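Local coordinates for VgrG protein (Vibrio cholerae, PDB 4DTL) that probably cross-links actin monomers with the use of ATP and divalent metal ions, through the actin cross-linking domain of a VgrG toxin, at residues G26-L31 and E90-P95; G172-V177 and E351-P356. All blocks are in the same frame, centred on the assembly; numbering follows the deposited sequence.

Overall arrangement
Interactions 1 and 2 are both buried and lie side by side, their centres about 10 Å apart. Strand 24-30 of interaction 1 and strand 173-180 of interaction 2 are antiparallel neighbours, joined by probable backbone hydrogen bonds between Gly26 and Thr176 and between Glu30 and Gly172. Strands 85-97 and 344-352 flank this pair, one on each side. Both contacts touch the same ATP, but with different chemistry. In interaction 1 carboxylates bind manganese, Ser93 O takes ATP O2', and Ile27 O takes O3' weakly. Interaction 2 has fewer backbone bonds. It adds water, Glu351 comes near manganese, and a salt bridge inside 351-356 ties down an arginine that holds a sulfate, probably a crystallisation ion.

Interaction 1: G26-L31 and E90-P95. With MN (manganese (II) ion), chain E; MN (manganese (II) ion), chain D; ATP (adenosine-5'-triphosphate), chain B.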
ATOM      1  N   GLY A  26       8.319  -1.627   2.448  1.00 20.40           N
ATOM      2  CA  GLY A  26       7.517  -2.834   2.377  1.00 20.06           C
ATOM      3  C   GLY A  26       7.216  -3.139   0.930  1.00 24.18           C
ATOM      4  O   GLY A  26       7.097  -2.224   0.119  1.00 24.23           O
ATOM      5  N   ILE A  27       7.083  -4.410   0.590  1.00 20.31           N
ATOM      6  CA  ILE A  27       6.809  -4.834  -0.783  1.00 19.93           C
ATOM      7  C   ILE A  27       5.574  -5.746  -0.890  1.00 26.38           C
ATOM      8  O   ILE A  27       5.215  -6.438   0.065  1.00 26.65           O
ATOM      9  CB  ILE A  27       8.065  -5.448  -1.476  1.00 22.45           C
ATOM     10  CG1 ILE A  27       8.530  -6.768  -0.815  1.00 22.49           C
ATOM     11  CG2 ILE A  27       9.203  -4.432  -1.607  1.00 22.31           C
ATOM     12  CD1 ILE A  27       9.406  -7.655  -1.687  1.00 32.26           C
ATOM     13  N   GLU A  28       4.930  -5.717  -2.062  1.00 23.21           N
ATOM     14  CA  GLU A  28       3.783  -6.544  -2.433  1.00 22.66           C
ATOM     15  C   GLU A  28       4.157  -7.289  -3.703  1.00 26.04           C
ATOM     16  O   GLU A  28       4.671  -6.689  -4.654  1.00 24.41           O
ATOM     17  CB  GLU A  28       2.533  -5.702  -2.659  1.00 23.96           C
ATOM     18  CG  GLU A  28       1.999  -5.075  -1.390  1.00 30.78           C
ATOM     19  CD  GLU A  28       0.949  -4.026  -1.684  1.00 45.70           C
ATOM     20  OE1 GLU A  28       1.326  -2.874  -1.992  1.00 35.54           O
ATOM     21  OE2 GLU A  28      -0.245  -4.392  -1.718  1.00 47.66           O
ATOM     22  N   ASN A  29       3.922  -8.600  -3.711  1.00 23.26           N
ATOM     23  CA  ASN A  29       4.307  -9.464  -4.818  1.00 23.59           C
ATOM     24  C   ASN A  29       3.201 -10.464  -5.205  1.00 27.44           C
ATOM     25  O   ASN A  29       3.028 -11.512  -4.570  1.00 26.60           O
ATOM     26  CB  ASN A  29       5.589 -10.198  -4.417  1.00 27.23           C
ATOM     27  CG  ASN A  29       6.316 -10.891  -5.531  1.00 51.11           C
ATOM     28  OD1 ASN A  29       6.269 -10.472  -6.691  1.00 35.48           O
ATOM     29  ND2 ASN A  29       7.066 -11.933  -5.177  1.00 47.36           N
ATOM     30  N   GLU A  30       2.432 -10.118  -6.232  1.00 24.68           N
ATOM     31  CA  GLU A  30       1.360 -10.988  -6.716  1.00 24.91           C
ATOM     32  C   GLU A  30       1.909 -12.117  -7.580  1.00 29.03           C
ATOM     33  O   GLU A  30       2.611 -11.858  -8.563  1.00 28.04           O
ATOM     34  CB  GLU A  30       0.312 -10.188  -7.464  1.00 26.46           C
ATOM     35  CG  GLU A  30      -0.959 -10.978  -7.726  1.00 39.39           C
ATOM     36  CD  GLU A  30      -1.935 -10.314  -8.673  1.00 65.58           C
ATOM     37  OE1 GLU A  30      -3.148 -10.611  -8.573  1.00 54.92           O
ATOM     38  OE2 GLU A  30      -1.498  -9.496  -9.518  1.00 68.89           O
ATOM     39  N   LEU A  31       1.647 -13.367  -7.166  1.00 25.80           N
ATOM     40  CA  LEU A  31       2.191 -14.541  -7.832  1.00 25.40           C
ATOM     41  C   LEU A  31       1.423 -14.894  -9.101  1.00 30.90           C
ATOM     42  O   LEU A  31       0.239 -14.585  -9.233  1.00 29.12           O
ATOM     43  CB  LEU A  31       2.287 -15.744  -6.857  1.00 24.72           C
ATOM     44  CG  LEU A  31       3.165 -15.581  -5.622  1.00 29.21           C
ATOM     45  CD1 LEU A  31       3.023 -16.766  -4.726  1.00 29.89           C
ATOM     46  CD2 LEU A  31       4.629 -15.336  -5.988  1.00 30.47           C
ATOM     47  N   GLU A  90      -0.960 -13.044  -3.102  1.00 23.89           N
ATOM     48  CA  GLU A  90      -0.055 -11.924  -3.010  1.00 23.83           C
ATOM     49  C   GLU A  90       0.798 -12.062  -1.775  1.00 24.95           C
ATOM     50  O   GLU A  90       0.273 -12.224  -0.675  1.00 21.98           O
ATOM     51  CB  GLU A  90      -0.803 -10.604  -3.013  1.00 25.17           C
ATOM     52  CG  GLU A  90       0.130  -9.412  -3.120  1.00 30.30           C
ATOM     53  CD  GLU A  90      -0.575  -8.087  -2.988  1.00 41.86           C
ATOM     54  OE1 GLU A  90      -1.323  -7.915  -2.001  1.00 37.66           O
ATOM     55  OE2 GLU A  90      -0.369  -7.211  -3.860  1.00 39.56           O
ATOM     56  N   LEU A  91       2.116 -11.983  -1.965  1.00 20.75           N
ATOM     57  CA  LEU A  91       3.080 -12.045  -0.869  1.00 20.85           C
ATOM     58  C   LEU A  91       3.341 -10.609  -0.418  1.00 24.10           C
ATOM     59  O   LEU A  91       3.740  -9.765  -1.232  1.00 23.78           O
ATOM     60  CB  LEU A  91       4.373 -12.782  -1.280  1.00 20.46           C
ATOM     61  CG  LEU A  91       4.232 -14.180  -1.911  1.00 24.00           C
ATOM     62  CD1 LEU A  91       5.600 -14.833  -2.082  1.00 25.33           C
ATOM     63  CD2 LEU A  91       3.300 -15.081  -1.110  1.00 19.73           C
ATOM     64  N   VAL A  92       3.004 -10.317   0.852  1.00 18.57           N
ATOM     65  CA  VAL A  92       3.100  -8.975   1.444  1.00 17.44           C
ATOM     66  C   VAL A  92       4.162  -8.954   2.534  1.00 20.67           C
ATOM     67  O   VAL A  92       3.950  -9.505   3.623  1.00 20.10           O
ATOM     68  CB  VAL A  92       1.718  -8.460   1.948  1.00 20.33           C
ATOM     69  CG1 VAL A  92       1.817  -7.030   2.460  1.00 19.22           C
ATOM     70  CG2 VAL A  92       0.653  -8.548   0.852  1.00 20.21           C
ATOM     71  N   SER A  93       5.308  -8.311   2.244  1.00 15.93           N
ATOM     72  CA  SER A  93       6.402  -8.258   3.206  1.00 16.09           C
ATOM     73  C   SER A  93       6.090  -7.490   4.476  1.00 21.44           C
ATOM     74  O   SER A  93       5.237  -6.603   4.482  1.00 21.09           O
ATOM     75  CB  SER A  93       7.678  -7.726   2.564  1.00 17.43           C
ATOM     76  OG  SER A  93       7.630  -6.313   2.450  1.00 19.65           O
ATOM     77  N   TYR A  94       6.762  -7.875   5.565  1.00 17.20           N
ATOM     78  CA  TYR A  94       6.706  -7.143   6.808  1.00 17.38           C
ATOM     79  C   TYR A  94       7.716  -6.003   6.557  1.00 22.25           C
ATOM     80  O   TYR A  94       8.794  -6.261   6.001  1.00 21.18           O
ATOM     81  CB  TYR A  94       7.116  -8.049   7.979  1.00 18.97           C
ATOM     82  CG  TYR A  94       5.964  -8.911   8.444  1.00 22.71           C
ATOM     83  CD1 TYR A  94       5.724 -10.156   7.871  1.00 24.20           C
ATOM     84  CD2 TYR A  94       5.071  -8.451   9.405  1.00 24.77           C
ATOM     85  CE1 TYR A  94       4.652 -10.944   8.279  1.00 23.48           C
ATOM     86  CE2 TYR A  94       3.991  -9.225   9.815  1.00 25.91           C
ATOM     87  CZ  TYR A  94       3.779 -10.468   9.241  1.00 31.38           C
ATOM     88  OH  TYR A  94       2.709 -11.217   9.651  1.00 29.66           O
ATOM     89  N   PRO A  95       7.374  -4.727   6.835  1.00 19.90           N
ATOM     90  CA  PRO A  95       8.332  -3.645   6.552  1.00 19.68           C
ATOM     91  C   PRO A  95       9.656  -3.793   7.289  1.00 23.39           C
ATOM     92  O   PRO A  95       9.719  -4.409   8.359  1.00 23.49           O
ATOM     93  CB  PRO A  95       7.590  -2.386   7.014  1.00 21.11           C
ATOM     94  CG  PRO A  95       6.605  -2.883   8.030  1.00 25.50           C
ATOM     95  CD  PRO A  95       6.148  -4.190   7.462  1.00 21.15           C
TER
HETATM   96 MN    MN E 404      -1.915  -5.765  -1.506  1.00 54.37          MN
HETATM   97 MN    MN D 403      -0.673  -2.280  -2.992  0.60 33.50          MN
HETATM   98  PG  ATP B 401      -3.597  -3.362  -2.452  0.50 56.17           P
HETATM   99  O1G ATP B 401      -3.210  -4.803  -2.565  0.50 55.75           O
HETATM  100  O2G ATP B 401      -3.025  -2.559  -3.575  0.50 55.25           O
HETATM  101  O3G ATP B 401      -5.089  -3.227  -2.454  0.50 55.94           O
HETATM  102  PB  ATP B 401      -3.021  -3.630   0.142  0.50 60.90           P
HETATM  103  O1B ATP B 401      -4.391  -3.773   0.681  0.50 61.81           O
HETATM  104  O2B ATP B 401      -2.456  -4.975  -0.211  0.50 62.10           O
HETATM  105  O3B ATP B 401      -3.027  -2.757  -1.078  0.50 58.90           O
HETATM  106  PA  ATP B 401      -1.320  -3.902   2.264  0.50 53.69           P
HETATM  107  O1A ATP B 401      -1.661  -3.602   3.682  0.50 53.80           O
HETATM  108  O2A ATP B 401      -1.608  -5.377   1.963  0.50 53.09           O
HETATM  109  O3A ATP B 401      -2.080  -3.038   1.295  0.50 57.69           O
HETATM  110  O5' ATP B 401       0.243  -3.636   2.050  0.50 47.06           O
HETATM  111  C5' ATP B 401       0.815  -2.434   2.585  0.50 39.30           C
HETATM  112  C4' ATP B 401       2.267  -2.330   2.213  0.50 32.72           C
HETATM  113  O4' ATP B 401       2.864  -1.338   3.073  0.50 30.81           O
HETATM  114  C3' ATP B 401       3.084  -3.604   2.403  0.50 29.74           C
HETATM  115  O3' ATP B 401       3.989  -3.768   1.325  0.50 29.31           O
HETATM  116  C2' ATP B 401       3.770  -3.378   3.748  0.50 28.32           C
HETATM  117  O2' ATP B 401       4.998  -4.079   3.873  0.50 26.04           O
HETATM  118  C1' ATP B 401       3.987  -1.878   3.726  0.50 29.25           C
HETATM  119  N9  ATP B 401       4.119  -1.246   5.032  0.50 26.31           N
HETATM  120  C8  ATP B 401       3.333  -1.442   6.135  0.50 23.25           C
HETATM  121  N7  ATP B 401       3.715  -0.768   7.190  0.50 22.48           N
HETATM  122  C5  ATP B 401       4.830  -0.073   6.747  0.50 22.87           C
HETATM  123  C6  ATP B 401       5.698   0.841   7.384  0.50 22.61           C
HETATM  124  N6  ATP B 401       5.603   1.182   8.676  0.50 23.42           N
HETATM  125  N1  ATP B 401       6.687   1.390   6.642  0.50 21.45           N
HETATM  126  C2  ATP B 401       6.809   1.028   5.362  0.50 20.57           C
HETATM  127  N3  ATP B 401       6.072   0.159   4.667  0.50 21.04           N
HETATM  128  C4  ATP B 401       5.090  -0.352   5.420  0.50 23.61           C
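Ile27 and Ser93, and Asn29 and Leu91, carry the backbone bonds between antiparallel strands 24-30 and 85-97. Ser93 N donates to Ile27 O at 2.9 Å. Asn29 N donates to Leu91 O, and Leu91 N to Asn29 O. At the Ser93 end a side chain replaces a carbonyl: OG, turned between its own backbone N and carbonyl carbon (chi1 79°), accepts Ile27 N at 2.7 Å in a nearly straight bond.

Apolar contact lies on the face with Asn29. Leu31 CD1 meets Leu91 CD2 at 4.0 Å, and Met111 of helix 101-124 covers Leu91.

The face of Glu28, Glu90 and Val92 meets the metals and the ribose. Glu28 OE2 bridges both ions, 2.2 Å from the manganese of chain E and 2.5 Å from that of chain D. Glu28 OE1 also binds the chain D ion. Glu90 OE1 holds the chain E manganese at 2.3 Å, together with ATP O1G. Val92 CG1 packs against the ribose.

At the end of the strand pair, Ser93 O accepts ATP O2' at 2.6 Å, and Pro95 CB and CG pack against the adenine.

The manganese ions probably offset the charge of both the triphosphate and the carboxylates beside it, while the strand backbone and Pro95 hold the nucleoside.

Interaction 2: G172-V177 and E351-P356; sequences GQQATV and EFRTVP. With ATP (adenosine-5'-triphosphate), chain B; SO4 (sulfate ion), chain F.
Ala175 O accepts the backbone N of Phe352 at 2.7 Å, in a nearly straight bond that joins strands 173-180 and 344-352. The same oxygen meets Glu351 CA in a CA-H...O contact and lies at the edge of the Phe352 ring, near its plane. Val177 CG2 packs on Phe352 CE1 at 3.7 Å. Beyond the strand end the chain turns back, and Val355 CG2 comes to 3.8 Å from Gln174 CA and also touches Ala175 CB. Here a water accepts Val355 N and may donate to Gln173 O.

Thr176 and Glu351 form an antiparallel non-hydrogen-bonded pair, with their side chains on the face opposite Ala175 and Phe352. Another water bridges Thr176 OG1 and Glu351 OE1. Gln174 lies across Glu351, its amide plane 16° from the carboxylate plane. Both side chains come near the chain D manganese, with Glu351 OE2 2.9 Å from the ion.

The next shell fixes the charged groups. Glu351 CG is anti to its backbone N (chi1 -175°) and the chain runs out extended, bringing OE2 to Arg353 NH1 at 2.7 Å in a salt bridge internal to 351-356. Arg353 bends back at chi2 and chi3 to make it. NH1 and NH2 also grip O4 and O2 of a sulfate, probably a crystallisation ion, at 2.8 and 2.9 Å. Asn273 takes Arg353 NE.

Thr176 CB packs 3.4 Å from ATP O4'. This is one wall of a nucleotide site, with a place beside the gamma-phosphate that can hold an anion.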
ATOM      1  N   GLY A 172       3.139  -7.431 -11.266  1.00 29.36           N
ATOM      2  CA  GLY A 172       2.472  -7.901 -10.053  1.00 27.29           C
ATOM      3  C   GLY A 172       3.116  -7.339  -8.794  1.00 29.22           C
ATOM      4  O   GLY A 172       2.757  -7.732  -7.682  1.00 28.25           O
ATOM      5  N   GLN A 173       4.071  -6.400  -8.955  1.00 24.87           N
ATOM      6  CA  GLN A 173       4.862  -5.834  -7.865  1.00 24.39           C
ATOM      7  C   GLN A 173       4.622  -4.379  -7.529  1.00 27.12           C
ATOM      8  O   GLN A 173       4.453  -3.544  -8.418  1.00 26.91           O
ATOM      9  CB  GLN A 173       6.360  -6.087  -8.099  1.00 25.61           C
ATOM     10  CG  GLN A 173       6.728  -7.562  -7.985  1.00 36.35           C
ATOM     11  CD  GLN A 173       8.156  -7.911  -8.331  1.00 50.20           C
ATOM     12  OE1 GLN A 173       8.835  -7.239  -9.114  1.00 38.68           O
ATOM     13  NE2 GLN A 173       8.609  -9.037  -7.805  1.00 46.16           N
ATOM     14  N   GLN A 174       4.638  -4.089  -6.225  1.00 22.74           N
ATOM     15  CA  GLN A 174       4.515  -2.765  -5.626  1.00 21.77           C
ATOM     16  C   GLN A 174       5.474  -2.636  -4.450  1.00 24.41           C
ATOM     17  O   GLN A 174       5.935  -3.629  -3.901  1.00 22.87           O
ATOM     18  CB  GLN A 174       3.100  -2.543  -5.119  1.00 23.46           C
ATOM     19  CG  GLN A 174       2.212  -1.794  -6.091  1.00 40.55           C
ATOM     20  CD  GLN A 174       0.915  -2.478  -6.303  1.00 55.06           C
ATOM     21  OE1 GLN A 174      -0.028  -2.318  -5.543  1.00 43.19           O
ATOM     22  NE2 GLN A 174       0.868  -3.308  -7.306  1.00 59.04           N
ATOM     23  N   ALA A 175       5.796  -1.397  -4.098  1.00 19.91           N
ATOM     24  CA  ALA A 175       6.650  -1.056  -2.975  1.00 18.75           C
ATOM     25  C   ALA A 175       5.972   0.083  -2.218  1.00 21.23           C
ATOM     26  O   ALA A 175       5.263   0.895  -2.827  1.00 19.15           O
ATOM     27  CB  ALA A 175       8.004  -0.609  -3.485  1.00 19.22           C
ATOM     28  N   THR A 176       6.146   0.115  -0.886  1.00 18.91           N
ATOM     29  CA  THR A 176       5.590   1.150  -0.010  1.00 18.37           C
ATOM     30  C   THR A 176       6.711   1.687   0.834  1.00 22.07           C
ATOM     31  O   THR A 176       7.385   0.908   1.497  1.00 22.18           O
ATOM     32  CB  THR A 176       4.359   0.650   0.784  1.00 26.21           C
ATOM     33  OG1 THR A 176       3.304   0.310  -0.123  1.00 25.50           O
ATOM     34  CG2 THR A 176       3.850   1.675   1.787  1.00 22.91           C
ATOM     35  N   VAL A 177       6.929   3.006   0.784  1.00 18.78           N
ATOM     36  CA  VAL A 177       8.022   3.682   1.485  1.00 18.72           C
ATOM     37  C   VAL A 177       7.415   4.549   2.583  1.00 24.01           C
ATOM     38  O   VAL A 177       6.455   5.280   2.327  1.00 23.43           O
ATOM     39  CB  VAL A 177       8.934   4.488   0.489  1.00 22.53           C
ATOM     40  CG1 VAL A 177       9.917   5.413   1.214  1.00 22.46           C
ATOM     41  CG2 VAL A 177       9.687   3.557  -0.459  1.00 21.87           C
ATOM     42  N   GLU A 351       2.729   4.429  -1.657  1.00 18.64           N
ATOM     43  CA  GLU A 351       2.753   3.233  -2.485  1.00 18.03           C
ATOM     44  C   GLU A 351       3.176   3.563  -3.900  1.00 22.03           C
ATOM     45  O   GLU A 351       2.559   4.410  -4.547  1.00 20.49           O
ATOM     46  CB  GLU A 351       1.376   2.559  -2.479  1.00 19.18           C
ATOM     47  CG  GLU A 351       1.298   1.235  -3.221  1.00 25.72           C
ATOM     48  CD  GLU A 351      -0.123   0.712  -3.318  1.00 41.51           C
ATOM     49  OE1 GLU A 351      -0.881   0.857  -2.336  1.00 39.03           O
ATOM     50  OE2 GLU A 351      -0.492   0.201  -4.394  1.00 43.93           O
ATOM     51  N   PHE A 352       4.218   2.881  -4.387  1.00 19.61           N
ATOM     52  CA  PHE A 352       4.679   3.044  -5.752  1.00 19.38           C
ATOM     53  C   PHE A 352       3.865   2.044  -6.577  1.00 25.43           C
ATOM     54  O   PHE A 352       4.072   0.824  -6.513  1.00 25.30           O
ATOM     55  CB  PHE A 352       6.194   2.801  -5.848  1.00 20.68           C
ATOM     56  CG  PHE A 352       7.017   3.918  -5.256  1.00 21.89           C
ATOM     57  CD1 PHE A 352       7.233   3.997  -3.882  1.00 23.74           C
ATOM     58  CD2 PHE A 352       7.592   4.882  -6.071  1.00 23.70           C
ATOM     59  CE1 PHE A 352       7.972   5.050  -3.336  1.00 24.51           C
ATOM     60  CE2 PHE A 352       8.363   5.909  -5.526  1.00 26.00           C
ATOM     61  CZ  PHE A 352       8.539   5.993  -4.163  1.00 23.61           C
ATOM     62  N   ARG A 353       2.869   2.568  -7.294  1.00 22.87           N
ATOM     63  CA  ARG A 353       1.964   1.765  -8.136  1.00 23.43           C
ATOM     64  C   ARG A 353       2.682   0.886  -9.164  1.00 29.54           C
ATOM     65  O   ARG A 353       2.268  -0.252  -9.403  1.00 30.69           O
ATOM     66  CB  ARG A 353       0.886   2.636  -8.764  1.00 20.77           C
ATOM     67  CG  ARG A 353       0.026   3.370  -7.734  1.00 22.36           C
ATOM     68  CD  ARG A 353      -0.873   2.450  -6.908  1.00 24.74           C
ATOM     69  NE  ARG A 353      -1.952   1.876  -7.721  1.00 31.65           N
ATOM     70  CZ  ARG A 353      -2.738   0.871  -7.342  1.00 36.34           C
ATOM     71  NH1 ARG A 353      -2.576   0.296  -6.158  1.00 19.47           N
ATOM     72  NH2 ARG A 353      -3.702   0.440  -8.148  1.00 21.86           N
ATOM     73  N   THR A 354       3.823   1.390  -9.663  1.00 26.49           N
ATOM     74  CA  THR A 354       4.807   0.717 -10.505  1.00 26.39           C
ATOM     75  C   THR A 354       6.096   0.919  -9.735  1.00 28.88           C
ATOM     76  O   THR A 354       6.325   2.019  -9.234  1.00 28.17           O
ATOM     77  CB  THR A 354       4.848   1.324 -11.921  1.00 35.77           C
ATOM     78  OG1 THR A 354       3.579   1.099 -12.535  1.00 37.28           O
ATOM     79  CG2 THR A 354       5.969   0.737 -12.795  1.00 35.75           C
ATOM     80  N   VAL A 355       6.905  -0.130  -9.588  1.00 24.77           N
ATOM     81  CA  VAL A 355       8.172  -0.001  -8.890  1.00 24.07           C
ATOM     82  C   VAL A 355       9.150   0.745  -9.822  1.00 31.39           C
ATOM     83  O   VAL A 355       9.383   0.289 -10.947  1.00 31.81           O
ATOM     84  CB  VAL A 355       8.737  -1.349  -8.366  1.00 26.23           C
ATOM     85  CG1 VAL A 355      10.019  -1.122  -7.563  1.00 25.23           C
ATOM     86  CG2 VAL A 355       7.697  -2.095  -7.528  1.00 25.33           C
ATOM     87  N   PRO A 356       9.681   1.920  -9.398  1.00 28.02           N
ATOM     88  CA  PRO A 356      10.654   2.621 -10.255  1.00 28.16           C
ATOM     89  C   PRO A 356      12.025   1.935 -10.212  1.00 34.00           C
ATOM     90  O   PRO A 356      12.252   1.086  -9.340  1.00 33.80           O
ATOM     91  CB  PRO A 356      10.693   4.024  -9.648  1.00 29.67           C
ATOM     92  CG  PRO A 356      10.406   3.818  -8.191  1.00 33.71           C
ATOM     93  CD  PRO A 356       9.490   2.619  -8.106  1.00 29.27           C
TER
HETATM   94  PG  ATP B 401      -3.597  -3.362  -2.452  0.50 56.17           P
HETATM   95  O1G ATP B 401      -3.210  -4.803  -2.565  0.50 55.75           O
HETATM   96  O2G ATP B 401      -3.025  -2.559  -3.575  0.50 55.25           O
HETATM   97  O3G ATP B 401      -5.089  -3.227  -2.454  0.50 55.94           O
HETATM   98  PB  ATP B 401      -3.021  -3.630   0.142  0.50 60.90           P
HETATM   99  O1B ATP B 401      -4.391  -3.773   0.681  0.50 61.81           O
HETATM  100  O2B ATP B 401      -2.456  -4.975  -0.211  0.50 62.10           O
HETATM  101  O3B ATP B 401      -3.027  -2.757  -1.078  0.50 58.90           O
HETATM  102  PA  ATP B 401      -1.320  -3.902   2.264  0.50 53.69           P
HETATM  103  O1A ATP B 401      -1.661  -3.602   3.682  0.50 53.80           O
HETATM  104  O2A ATP B 401      -1.608  -5.377   1.963  0.50 53.09           O
HETATM  105  O3A ATP B 401      -2.080  -3.038   1.295  0.50 57.69           O
HETATM  106  O5' ATP B 401       0.243  -3.636   2.050  0.50 47.06           O
HETATM  107  C5' ATP B 401       0.815  -2.434   2.585  0.50 39.30           C
HETATM  108  C4' ATP B 401       2.267  -2.330   2.213  0.50 32.72           C
HETATM  109  O4' ATP B 401       2.864  -1.338   3.073  0.50 30.81           O
HETATM  110  C3' ATP B 401       3.084  -3.604   2.403  0.50 29.74           C
HETATM  111  O3' ATP B 401       3.989  -3.768   1.325  0.50 29.31           O
HETATM  112  C2' ATP B 401       3.770  -3.378   3.748  0.50 28.32           C
HETATM  113  O2' ATP B 401       4.998  -4.079   3.873  0.50 26.04           O
HETATM  114  C1' ATP B 401       3.987  -1.878   3.726  0.50 29.25           C
HETATM  115  N9  ATP B 401       4.119  -1.246   5.032  0.50 26.31           N
HETATM  116  C8  ATP B 401       3.333  -1.442   6.135  0.50 23.25           C
HETATM  117  N7  ATP B 401       3.715  -0.768   7.190  0.50 22.48           N
HETATM  118  C5  ATP B 401       4.830  -0.073   6.747  0.50 22.87           C
HETATM  119  C6  ATP B 401       5.698   0.841   7.384  0.50 22.61           C
HETATM  120  N6  ATP B 401       5.603   1.182   8.676  0.50 23.42           N
HETATM  121  N1  ATP B 401       6.687   1.390   6.642  0.50 21.45           N
HETATM  122  C2  ATP B 401       6.809   1.028   5.362  0.50 20.57           C
HETATM  123  N3  ATP B 401       6.072   0.159   4.667  0.50 21.04           N
HETATM  124  C4  ATP B 401       5.090  -0.352   5.420  0.50 23.61           C
HETATM  125  S   SO4 F 405      -5.384  -2.284  -6.391  1.00 75.73           S
HETATM  126  O1  SO4 F 405      -5.726  -3.696  -6.197  1.00 77.80           O
HETATM  127  O2  SO4 F 405      -5.348  -1.976  -7.819  1.00 75.64           O
HETATM  128  O3  SO4 F 405      -6.394  -1.448  -5.749  1.00 75.77           O
HETATM  129  O4  SO4 F 405      -4.079  -2.026  -5.795  1.00 74.26           O
HETATM  130  O   HOH W   1       6.442  -2.740 -10.701  1.00 38.32           O
HETATM  131  O   HOH W   2       0.552   0.227   0.230  1.00 15.69           O